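Local coordinates for protein pseudoaglycone deacetylase Dbv21 (Actinoplanes teichomyceticus, PDB 3DFI) that probably removes an acetyl group from the pseudoaglycone of the lipoglycopeptide antibiotic A40926, as a zinc-dependent member of the PIG-L deacetylase family, at residues T39-F44 with E135-M140; D166-A171 with I177-W182. All coordinates share one frame; numbering follows the deposited sequence.

Contact 1 (T39-F44 with E135-M140); sequences TVFTVF and EDIESM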
ATOM      1  N   THR A  39      10.949   4.269   2.865  1.00 50.58           N
ATOM      2  CA  THR A  39      10.966   2.831   3.030  1.00 50.51           C
ATOM      3  C   THR A  39       9.534   2.308   2.970  1.00 50.43           C
ATOM      4  O   THR A  39       8.647   2.820   3.635  1.00 49.94           O
ATOM      5  CB  THR A  39      11.589   2.422   4.384  1.00 50.66           C
ATOM      6  OG1 THR A  39      12.932   2.915   4.446  1.00 53.04           O
ATOM      7  CG2 THR A  39      11.590   0.878   4.547  1.00 49.46           C
ATOM      8  N   VAL A  40       9.316   1.275   2.169  1.00 50.32           N
ATOM      9  CA  VAL A  40       8.021   0.643   2.139  1.00 50.08           C
ATOM     10  C   VAL A  40       8.156  -0.732   2.771  1.00 50.22           C
ATOM     11  O   VAL A  40       8.924  -1.559   2.287  1.00 50.57           O
ATOM     12  CB  VAL A  40       7.477   0.558   0.685  1.00 50.36           C
ATOM     13  CG1 VAL A  40       6.196  -0.253   0.624  1.00 50.66           C
ATOM     14  CG2 VAL A  40       7.272   1.978   0.112  1.00 49.32           C
ATOM     15  N   PHE A  41       7.396  -0.953   3.842  1.00 50.11           N
ATOM     16  CA  PHE A  41       7.339  -2.238   4.560  1.00 50.47           C
ATOM     17  C   PHE A  41       6.006  -2.885   4.179  1.00 50.06           C
ATOM     18  O   PHE A  41       4.970  -2.266   4.333  1.00 49.70           O
ATOM     19  CB  PHE A  41       7.406  -1.996   6.090  1.00 50.35           C
ATOM     20  CG  PHE A  41       7.137  -3.240   6.943  1.00 53.34           C
ATOM     21  CD1 PHE A  41       5.971  -3.354   7.702  1.00 56.60           C
ATOM     22  CD2 PHE A  41       8.064  -4.274   7.017  1.00 51.72           C
ATOM     23  CE1 PHE A  41       5.743  -4.504   8.519  1.00 55.95           C
ATOM     24  CE2 PHE A  41       7.834  -5.410   7.807  1.00 52.04           C
ATOM     25  CZ  PHE A  41       6.688  -5.531   8.542  1.00 51.49           C
ATOM     26  N   THR A  42       6.052  -4.113   3.664  1.00 49.07           N
ATOM     27  CA  THR A  42       4.832  -4.847   3.301  1.00 48.93           C
ATOM     28  C   THR A  42       4.549  -5.949   4.330  1.00 49.01           C
ATOM     29  O   THR A  42       5.411  -6.779   4.624  1.00 49.39           O
ATOM     30  CB  THR A  42       4.955  -5.425   1.851  1.00 49.31           C
ATOM     31  OG1 THR A  42       5.168  -4.337   0.925  1.00 47.14           O
ATOM     32  CG2 THR A  42       3.700  -6.250   1.440  1.00 48.17           C
ATOM     33  N   VAL A  43       3.336  -5.945   4.868  1.00 49.31           N
ATOM     34  CA  VAL A  43       2.954  -6.813   5.969  1.00 49.54           C
ATOM     35  C   VAL A  43       2.837  -8.244   5.449  1.00 50.21           C
ATOM     36  O   VAL A  43       3.485  -9.152   5.973  1.00 49.59           O
ATOM     37  CB  VAL A  43       1.623  -6.344   6.602  1.00 49.80           C
ATOM     38  CG1 VAL A  43       1.151  -7.338   7.671  1.00 49.25           C
ATOM     39  CG2 VAL A  43       1.784  -4.923   7.213  1.00 48.69           C
ATOM     40  N   PHE A  44       2.037  -8.419   4.396  1.00 49.63           N
ATOM     41  CA  PHE A  44       1.762  -9.755   3.872  1.00 50.50           C
ATOM     42  C   PHE A  44       2.739 -10.119   2.773  1.00 50.81           C
ATOM     43  O   PHE A  44       2.355 -10.274   1.638  1.00 51.59           O
ATOM     44  CB  PHE A  44       0.275  -9.909   3.464  1.00 49.79           C
ATOM     45  CG  PHE A  44      -0.672  -9.741   4.630  1.00 48.86           C
ATOM     46  CD1 PHE A  44      -1.040 -10.830   5.404  1.00 48.82           C
ATOM     47  CD2 PHE A  44      -1.149  -8.481   4.983  1.00 49.85           C
ATOM     48  CE1 PHE A  44      -1.875 -10.671   6.523  1.00 48.28           C
ATOM     49  CE2 PHE A  44      -1.979  -8.312   6.079  1.00 50.03           C
ATOM     50  CZ  PHE A  44      -2.354  -9.424   6.850  1.00 50.26           C
ATOM     51  N   GLU A 135       3.018  -5.343  16.640  1.00 49.57           N
ATOM     52  CA  GLU A 135       4.356  -5.564  17.245  1.00 50.31           C
ATOM     53  C   GLU A 135       5.459  -5.374  16.201  1.00 49.94           C
ATOM     54  O   GLU A 135       6.436  -4.676  16.435  1.00 50.22           O
ATOM     55  CB  GLU A 135       4.483  -6.995  17.750  1.00 50.55           C
ATOM     56  CG  GLU A 135       4.161  -7.265  19.155  1.00 54.14           C
ATOM     57  CD  GLU A 135       4.643  -8.657  19.558  1.00 57.25           C
ATOM     58  OE1 GLU A 135       5.472  -8.768  20.503  1.00 59.85           O
ATOM     59  OE2 GLU A 135       4.212  -9.639  18.907  1.00 57.24           O
ATOM     60  N   ASP A 136       5.290  -6.023  15.056  1.00 49.39           N
ATOM     61  CA  ASP A 136       6.220  -5.917  13.930  1.00 49.56           C
ATOM     62  C   ASP A 136       6.323  -4.507  13.342  1.00 49.83           C
ATOM     63  O   ASP A 136       7.410  -4.090  12.934  1.00 49.93           O
ATOM     64  CB  ASP A 136       5.835  -6.914  12.831  1.00 48.95           C
ATOM     65  CG  ASP A 136       6.146  -8.342  13.197  1.00 49.58           C
ATOM     66  OD1 ASP A 136       6.387  -8.671  14.399  1.00 48.55           O
ATOM     67  OD2 ASP A 136       6.179  -9.164  12.263  1.00 48.80           O
ATOM     68  N   ILE A 137       5.200  -3.793  13.273  1.00 49.43           N
ATOM     69  CA  ILE A 137       5.217  -2.389  12.848  1.00 50.02           C
ATOM     70  C   ILE A 137       5.928  -1.491  13.876  1.00 50.35           C
ATOM     71  O   ILE A 137       6.690  -0.611  13.497  1.00 50.53           O
ATOM     72  CB  ILE A 137       3.782  -1.835  12.527  1.00 50.50           C
ATOM     73  CG1 ILE A 137       3.206  -2.533  11.285  1.00 48.84           C
ATOM     74  CG2 ILE A 137       3.822  -0.337  12.191  1.00 50.16           C
ATOM     75  CD1 ILE A 137       1.726  -2.283  11.147  1.00 50.90           C
ATOM     76  N   GLU A 138       5.696  -1.714  15.171  1.00 50.84           N
ATOM     77  CA  GLU A 138       6.468  -1.006  16.187  1.00 51.75           C
ATOM     78  C   GLU A 138       7.968  -1.272  16.015  1.00 51.76           C
ATOM     79  O   GLU A 138       8.771  -0.345  16.069  1.00 53.36           O
ATOM     80  CB  GLU A 138       5.981  -1.323  17.619  1.00 51.62           C
ATOM     81  CG  GLU A 138       4.542  -0.777  17.843  1.00 52.80           C
ATOM     82  CD  GLU A 138       4.031  -0.832  19.265  1.00 53.58           C
ATOM     83  OE1 GLU A 138       4.781  -1.259  20.160  1.00 57.12           O
ATOM     84  OE2 GLU A 138       2.864  -0.421  19.492  1.00 58.10           O
ATOM     85  N   SER A 139       8.345  -2.531  15.806  1.00 51.31           N
ATOM     86  CA  SER A 139       9.754  -2.893  15.599  1.00 51.06           C
ATOM     87  C   SER A 139      10.308  -2.168  14.367  1.00 50.89           C
ATOM     88  O   SER A 139      11.419  -1.644  14.405  1.00 50.95           O
ATOM     89  CB  SER A 139       9.907  -4.407  15.424  1.00 50.73           C
ATOM     90  OG  SER A 139       9.512  -5.081  16.595  1.00 50.13           O
ATOM     91  N   MET A 140       9.521  -2.113  13.295  1.00 50.04           N
ATOM     92  CA  MET A 140       9.915  -1.382  12.087  1.00 50.86           C
ATOM     93  C   MET A 140      10.083   0.147  12.305  1.00 50.70           C
ATOM     94  O   MET A 140      11.048   0.748  11.818  1.00 50.01           O
ATOM     95  CB  MET A 140       8.969  -1.703  10.916  1.00 51.05           C
ATOM     96  CG  MET A 140       9.548  -1.408   9.532  1.00 53.95           C
ATOM     97  SD  MET A 140      10.867  -2.579   9.022  1.00 57.07           S
ATOM     98  CE  MET A 140      12.363  -1.860   9.603  1.00 57.31           C
TER
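Phe41 reaches off its strand towards the helix, and Met140 comes down on the ring it presents. With CG anti to the backbone N (chi1 171°), the phenyl ring is held out from the strand, where the methionine can lie across it. Met140 CG sits over one face of the ring, 4.0 Å from Phe41 CG. The side chain then bends at chi2 (72°), which carries the sulfur outwards past the rim, and Met140 SD comes within 3.8 Å of Phe41 CD2. Measured from the ring centroid, Met140 SD is 4.5 Å away and 38° off the normal, an oblique Met-aromatic contact. Helix 126-144 here covers part of one face of the central sheet of an alpha/beta fold, with Phe41 as the main side chain of strand 37-42 in the contact. One turn back along the helix, Ile137 meets the other end of the ring: its CG1 approaches Phe41 CE1 obliquely at 4.2 Å, while the side chain also touches Ile13 of strand 9-14. Phe41 is buried, and backbone hydrogen bonding with Ala12 ties it to strand 9-14. At the margin of the packing, Asp136 turns its carboxylate to a salt bridge with Arg94.

Contact 2 (D166-A171 with I177-W182); sequences DATLLA and IPLRLW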
ATOM      1  N   ASP A 166      -5.454  -0.902  10.967  1.00 46.54           N
ATOM      2  CA  ASP A 166      -5.764  -0.887  12.391  1.00 46.54           C
ATOM      3  C   ASP A 166      -4.497  -1.068  13.244  1.00 47.13           C
ATOM      4  O   ASP A 166      -4.295  -0.368  14.256  1.00 45.43           O
ATOM      5  CB  ASP A 166      -6.834  -1.942  12.721  1.00 46.64           C
ATOM      6  CG  ASP A 166      -8.242  -1.550  12.192  1.00 48.04           C
ATOM      7  OD1 ASP A 166      -8.382  -0.523  11.476  1.00 47.78           O
ATOM      8  OD2 ASP A 166      -9.222  -2.261  12.517  1.00 50.57           O
ATOM      9  N   ALA A 167      -3.646  -2.001  12.810  1.00 46.84           N
ATOM     10  CA  ALA A 167      -2.373  -2.254  13.486  1.00 47.82           C
ATOM     11  C   ALA A 167      -1.437  -1.042  13.393  1.00 47.55           C
ATOM     12  O   ALA A 167      -0.775  -0.714  14.371  1.00 46.61           O
ATOM     13  CB  ALA A 167      -1.685  -3.514  12.901  1.00 46.96           C
ATOM     14  N   THR A 168      -1.420  -0.383  12.222  1.00 47.13           N
ATOM     15  CA  THR A 168      -0.577   0.788  11.995  1.00 47.84           C
ATOM     16  C   THR A 168      -1.035   1.972  12.859  1.00 48.19           C
ATOM     17  O   THR A 168      -0.207   2.675  13.453  1.00 48.54           O
ATOM     18  CB  THR A 168      -0.507   1.206  10.499  1.00 48.57           C
ATOM     19  OG1 THR A 168      -0.121   0.095   9.676  1.00 49.89           O
ATOM     20  CG2 THR A 168       0.501   2.368  10.318  1.00 49.24           C
ATOM     21  N   LEU A 169      -2.345   2.159  12.990  1.00 48.20           N
ATOM     22  CA  LEU A 169      -2.869   3.236  13.862  1.00 48.18           C
ATOM     23  C   LEU A 169      -2.418   3.099  15.317  1.00 48.79           C
ATOM     24  O   LEU A 169      -2.018   4.076  15.954  1.00 48.90           O
ATOM     25  CB  LEU A 169      -4.397   3.308  13.789  1.00 47.27           C
ATOM     26  CG  LEU A 169      -4.960   3.861  12.466  1.00 47.83           C
ATOM     27  CD1 LEU A 169      -6.384   3.362  12.235  1.00 45.24           C
ATOM     28  CD2 LEU A 169      -4.922   5.408  12.471  1.00 47.16           C
ATOM     29  N   LEU A 170      -2.501   1.885  15.844  1.00 49.05           N
ATOM     30  CA  LEU A 170      -2.002   1.576  17.193  1.00 49.06           C
ATOM     31  C   LEU A 170      -0.477   1.769  17.352  1.00 48.59           C
ATOM     32  O   LEU A 170       0.003   2.315  18.357  1.00 47.84           O
ATOM     33  CB  LEU A 170      -2.392   0.134  17.565  1.00 48.92           C
ATOM     34  CG  LEU A 170      -3.864  -0.116  17.907  1.00 49.86           C
ATOM     35  CD1 LEU A 170      -4.179  -1.606  17.849  1.00 50.27           C
ATOM     36  CD2 LEU A 170      -4.238   0.475  19.274  1.00 52.10           C
ATOM     37  N   ALA A 171       0.277   1.301  16.362  1.00 48.50           N
ATOM     38  CA  ALA A 171       1.737   1.340  16.429  1.00 49.11           C
ATOM     39  C   ALA A 171       2.291   2.768  16.336  1.00 49.75           C
ATOM     40  O   ALA A 171       3.159   3.140  17.124  1.00 48.65           O
ATOM     41  CB  ALA A 171       2.368   0.420  15.357  1.00 48.54           C
ATOM     42  N   ILE A 177       4.345   8.923  16.191  1.00 51.29           N
ATOM     43  CA  ILE A 177       4.715   9.337  14.853  1.00 51.43           C
ATOM     44  C   ILE A 177       3.467   9.829  14.110  1.00 51.76           C
ATOM     45  O   ILE A 177       2.439   9.134  14.100  1.00 51.52           O
ATOM     46  CB  ILE A 177       5.329   8.158  14.006  1.00 51.60           C
ATOM     47  CG1 ILE A 177       6.377   7.326  14.779  1.00 51.42           C
ATOM     48  CG2 ILE A 177       5.780   8.662  12.613  1.00 51.89           C
ATOM     49  CD1 ILE A 177       7.565   8.096  15.409  1.00 50.55           C
ATOM     50  N   PRO A 178       3.548  11.025  13.482  1.00 51.47           N
ATOM     51  CA  PRO A 178       2.463  11.481  12.615  1.00 51.22           C
ATOM     52  C   PRO A 178       2.094  10.485  11.499  1.00 51.28           C
ATOM     53  O   PRO A 178       2.962   9.815  10.945  1.00 51.41           O
ATOM     54  CB  PRO A 178       2.997  12.801  12.045  1.00 51.68           C
ATOM     55  CG  PRO A 178       3.980  13.305  13.108  1.00 51.38           C
ATOM     56  CD  PRO A 178       4.634  12.025  13.594  1.00 50.95           C
ATOM     57  N   LEU A 179       0.803  10.399  11.190  1.00 51.12           N
ATOM     58  CA  LEU A 179       0.263   9.362  10.305  1.00 51.73           C
ATOM     59  C   LEU A 179      -0.794   9.947   9.356  1.00 51.77           C
ATOM     60  O   LEU A 179      -1.526  10.854   9.740  1.00 51.21           O
ATOM     61  CB  LEU A 179      -0.341   8.224  11.155  1.00 52.01           C
ATOM     62  CG  LEU A 179      -1.149   7.125  10.438  1.00 52.98           C
ATOM     63  CD1 LEU A 179      -1.077   5.821  11.161  1.00 52.72           C
ATOM     64  CD2 LEU A 179      -2.612   7.563  10.295  1.00 53.14           C
ATOM     65  N   ARG A 180      -0.825   9.424   8.125  1.00 51.14           N
ATOM     66  CA  ARG A 180      -1.852   9.697   7.104  1.00 51.71           C
ATOM     67  C   ARG A 180      -2.344   8.376   6.475  1.00 50.45           C
ATOM     68  O   ARG A 180      -1.612   7.383   6.370  1.00 50.31           O
ATOM     69  CB  ARG A 180      -1.301  10.629   6.018  1.00 51.06           C
ATOM     70  CG  ARG A 180      -0.895  12.016   6.577  1.00 53.97           C
ATOM     71  CD  ARG A 180      -0.608  13.016   5.463  1.00 54.92           C
ATOM     72  NE  ARG A 180      -1.837  13.469   4.805  1.00 60.45           N
ATOM     73  CZ  ARG A 180      -2.499  14.584   5.109  1.00 61.55           C
ATOM     74  NH1 ARG A 180      -3.608  14.890   4.450  1.00 62.89           N
ATOM     75  NH2 ARG A 180      -2.060  15.403   6.061  1.00 63.44           N
ATOM     76  N   LEU A 181      -3.605   8.364   6.093  1.00 49.93           N
ATOM     77  CA  LEU A 181      -4.199   7.208   5.484  1.00 48.47           C
ATOM     78  C   LEU A 181      -4.427   7.573   4.035  1.00 48.37           C
ATOM     79  O   LEU A 181      -5.007   8.626   3.736  1.00 48.00           O
ATOM     80  CB  LEU A 181      -5.514   6.848   6.190  1.00 48.27           C
ATOM     81  CG  LEU A 181      -5.408   6.450   7.679  1.00 48.49           C
ATOM     82  CD1 LEU A 181      -6.730   5.997   8.222  1.00 48.06           C
ATOM     83  CD2 LEU A 181      -4.340   5.363   7.906  1.00 49.21           C
ATOM     84  N   TRP A 182      -3.968   6.703   3.131  1.00 48.16           N
ATOM     85  CA  TRP A 182      -4.131   6.930   1.698  1.00 47.22           C
ATOM     86  C   TRP A 182      -5.399   6.324   1.083  1.00 47.19           C
ATOM     87  O   TRP A 182      -5.981   5.392   1.623  1.00 47.13           O
ATOM     88  CB  TRP A 182      -2.893   6.476   0.923  1.00 47.18           C
ATOM     89  CG  TRP A 182      -2.670   4.949   0.802  1.00 47.99           C
ATOM     90  CD1 TRP A 182      -3.515   4.019   0.225  1.00 48.78           C
ATOM     91  CD2 TRP A 182      -1.507   4.209   1.238  1.00 48.97           C
ATOM     92  NE1 TRP A 182      -2.937   2.753   0.278  1.00 48.74           N
ATOM     93  CE2 TRP A 182      -1.714   2.843   0.890  1.00 49.36           C
ATOM     94  CE3 TRP A 182      -0.311   4.570   1.895  1.00 48.78           C
ATOM     95  CZ2 TRP A 182      -0.766   1.835   1.185  1.00 49.34           C
ATOM     96  CZ3 TRP A 182       0.636   3.577   2.161  1.00 47.99           C
ATOM     97  CH2 TRP A 182       0.391   2.220   1.826  1.00 48.59           C
TER
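Helix 159-174 passes over strand 179-182 with the two backbones closest at Leu169 and Leu179, whose CA atoms are 7.7 Å apart. From the strand, Leu179 points at the helix: a chi1 of 171° swings the isobutyl group away from its own N and out to the helix, and its two methyls part to meet two consecutive helix residues. Leu179 CD1 goes to Thr168, touching CG2 at 3.9 Å and coming within 4.0 Å of the Thr168 carbonyl O. Leu179 CD2 turns instead to Leu169, where it meets CD2 at 3.8 Å, the two leucine side chains crossing at about a right angle. Leu179 CD1 also lies 4.1 Å from Leu169 CD2, which therefore bears on both branches of Leu179. Thr168 uses its two branches differently: the methyl faces Leu179, while OG1 is hydrogen-bonded to the Thr164 carbonyl one turn back in the same helix. Beyond the pair, Leu179 also rests on Val264 of strand 258-266, and Leu169 on Leu201. The whole is apolar packing between the helix and the second strand of a beta-alpha-beta unit, strand 148-152, helix 159-174 and strand 179-182.

How the contacts relate
Contacts 1 and 2 lie with their centres 11 Å apart and illustrate how neighbouring helices share one sheet: helix 126-144 packs on strand 37-42, helix 159-174 on strand 179-182, and the two helices pack against each other. Ile137 CD1 comes within 3.4 Å of Thr168 OG1, and Ile137 CG2 lies 3.6 Å from Ala171 CB, so a residue of contact 1 packs directly on the helix of contact 2. Neither contact touches the metal: Phe41 and Thr168 are each about 13 Å, measured from the side chain, from the zinc ion, which is bound by His16, Asp19 and His161. Of these ligands, His161 belongs to helix 159-174 itself.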